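Local coordinates for uncharacterized protein (Pseudomonas protegens, PDB 4KT3), which acts as a type VI secretion effector, a peptidoglycan glycoside hydrolase of the glucosaminidase family in the lysozyme clan that is paired with an immunity protein, at residues A46-I51 against N61-A66. Residues are numbered along the deposited sequence; the frame is centred on the assembly and turned at random.
Sequences AVCQPI and NLLGLA
L62 holds CG anti to the backbone N (chi1 -175°), an arrangement that L63 shares; with it L62 CD2 is carried to I51 and C48, and L63 CD1 to the sulfur of C48. C48 has SG beside its own backbone N and anti to its carbonyl carbon (chi1 -77°), where the sulfur meets L63. One methyl of L62 does most of the work on its side: CD2 lies 3.7 Å from I51 CG2 and also touches I51 CB. The same CD2 sits 3.7 Å from the backbone O of C48, a van der Waals approach of a methyl to a carbonyl, and 4.2 Å from C48 CB. The side chains of I51 and L62 cross at about a right angle, with I51 CB and CG2 against the single methyl CD2 of L62. C48 SG rests against L63, 3.9 Å from CD1 and 4.1 Å from CB. The side chains meet through apolar contact alone, and the two segments bury 194 Å² in all. C48 and L63 also mark the closest backbone approach, CA to CA 6.4 Å, and the segment axes come within 9.5 Å and run at 123° to each other. The disulfide of this protein joins two other cysteines, C32 and C177. Both segments fall in the glucosaminidase family region, on two consecutive helices, 35-54 and 59-70, joined by a short connection and packed at a steep angle; V59 of the second touches C48. Helix 114-129 adjoins both, with F114 against C48, A118 against I51 and F121 against L62, while F40 and V41, earlier on helix 35-54, pack on L63.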
loop_
_atom_site.group_PDB
_atom_site.type_symbol
_atom_site.label_atom_id
_atom_site.label_comp_id
_atom_site.label_asym_id
_atom_site.label_seq_id
_atom_site.Cartn_x
_atom_site.Cartn_y
_atom_site.Cartn_z
ATOM N N ALA A 46 2.733 -17.140 -9.432
ATOM C CA ALA A 46 2.413 -18.519 -9.785
ATOM C C ALA A 46 1.468 -19.130 -8.765
ATOM O O ALA A 46 0.506 -19.798 -9.151
ATOM C CB ALA A 46 3.666 -19.362 -9.938
ATOM N N VAL A 47 1.689 -18.873 -7.478
ATOM C CA VAL A 47 0.774 -19.433 -6.473
ATOM C C VAL A 47 -0.640 -18.847 -6.545
ATOM O O VAL A 47 -1.621 -19.504 -6.175
ATOM C CB VAL A 47 1.332 -19.397 -5.026
ATOM C CG1 VAL A 47 2.609 -20.240 -4.928
ATOM C CG2 VAL A 47 1.583 -18.015 -4.589
ATOM N N CYS A 48 -0.775 -17.644 -7.081
ATOM C CA CYS A 48 -2.093 -17.058 -7.263
ATOM C C CYS A 48 -2.880 -17.666 -8.402
ATOM O O CYS A 48 -4.096 -17.603 -8.405
ATOM C CB CYS A 48 -1.976 -15.572 -7.541
ATOM S SG CYS A 48 -1.631 -14.606 -6.081
ATOM N N GLN A 49 -2.197 -18.244 -9.379
ATOM C CA GLN A 49 -2.871 -18.683 -10.595
ATOM C C GLN A 49 -4.024 -19.677 -10.364
ATOM O O GLN A 49 -5.108 -19.469 -10.877
ATOM C CB GLN A 49 -1.874 -19.220 -11.616
ATOM C CG GLN A 49 -2.474 -19.445 -12.993
ATOM C CD GLN A 49 -2.836 -18.148 -13.702
ATOM O OE1 GLN A 49 -1.980 -17.278 -13.923
ATOM N NE2 GLN A 49 -4.104 -18.017 -14.079
ATOM N N PRO A 50 -3.780 -20.785 -9.639
ATOM C CA PRO A 50 -4.890 -21.750 -9.534
ATOM C C PRO A 50 -6.094 -21.215 -8.752
ATOM O O PRO A 50 -7.238 -21.571 -9.033
ATOM C CB PRO A 50 -4.260 -22.961 -8.836
ATOM C CG PRO A 50 -2.949 -22.492 -8.265
ATOM C CD PRO A 50 -2.529 -21.267 -9.028
ATOM N N ILE A 51 -5.846 -20.329 -7.805
ATOM C CA ILE A 51 -6.935 -19.731 -7.058
ATOM C C ILE A 51 -7.739 -18.794 -7.967
ATOM O O ILE A 51 -8.969 -18.834 -7.984
ATOM C CB ILE A 51 -6.400 -19.008 -5.822
ATOM C CG1 ILE A 51 -5.630 -20.019 -4.956
ATOM C CG2 ILE A 51 -7.535 -18.369 -5.041
ATOM C CD1 ILE A 51 -4.792 -19.404 -3.887
ATOM N N ASN A 61 -5.911 -9.830 -11.057
ATOM C CA ASN A 61 -6.967 -9.266 -10.211
ATOM C C ASN A 61 -6.748 -9.685 -8.755
ATOM O O ASN A 61 -6.844 -8.861 -7.824
ATOM C CB ASN A 61 -8.351 -9.712 -10.659
ATOM C CG ASN A 61 -8.763 -9.128 -12.005
ATOM O OD1 ASN A 61 -7.927 -8.760 -12.828
ATOM N ND2 ASN A 61 -10.068 -9.062 -12.239
ATOM N N LEU A 62 -6.466 -10.969 -8.563
ATOM C CA LEU A 62 -6.217 -11.518 -7.235
ATOM C C LEU A 62 -4.887 -11.016 -6.661
ATOM O O LEU A 62 -4.818 -10.612 -5.494
ATOM C CB LEU A 62 -6.232 -13.044 -7.280
ATOM C CG LEU A 62 -6.107 -13.772 -5.941
ATOM C CD1 LEU A 62 -7.287 -13.481 -5.030
ATOM C CD2 LEU A 62 -5.917 -15.286 -6.161
ATOM N N LEU A 63 -3.834 -11.066 -7.476
ATOM C CA LEU A 63 -2.520 -10.637 -7.041
ATOM C C LEU A 63 -2.503 -9.129 -6.783
ATOM O O LEU A 63 -1.851 -8.655 -5.851
ATOM C CB LEU A 63 -1.483 -11.043 -8.090
ATOM C CG LEU A 63 -0.013 -10.742 -7.778
ATOM C CD1 LEU A 63 0.441 -11.339 -6.451
ATOM C CD2 LEU A 63 0.897 -11.242 -8.909
ATOM N N GLY A 64 -3.241 -8.384 -7.601
ATOM C CA GLY A 64 -3.407 -6.946 -7.416
ATOM C C GLY A 64 -4.075 -6.622 -6.092
ATOM O O GLY A 64 -3.675 -5.681 -5.397
ATOM N N LEU A 65 -5.110 -7.379 -5.740
ATOM C CA LEU A 65 -5.749 -7.200 -4.443
ATOM C C LEU A 65 -4.743 -7.456 -3.319
ATOM O O LEU A 65 -4.663 -6.660 -2.373
ATOM C CB LEU A 65 -7.001 -8.062 -4.287
ATOM C CG LEU A 65 -7.712 -7.921 -2.933
ATOM C CD1 LEU A 65 -8.147 -6.487 -2.651
ATOM C CD2 LEU A 65 -8.910 -8.870 -2.877
ATOM N N ALA A 66 -3.951 -8.519 -3.424
ATOM C CA ALA A 66 -2.939 -8.774 -2.401
ATOM C C ALA A 66 -1.925 -7.615 -2.328
ATOM O O ALA A 66 -1.488 -7.240 -1.244
ATOM C CB ALA A 66 -2.237 -10.084 -2.661
#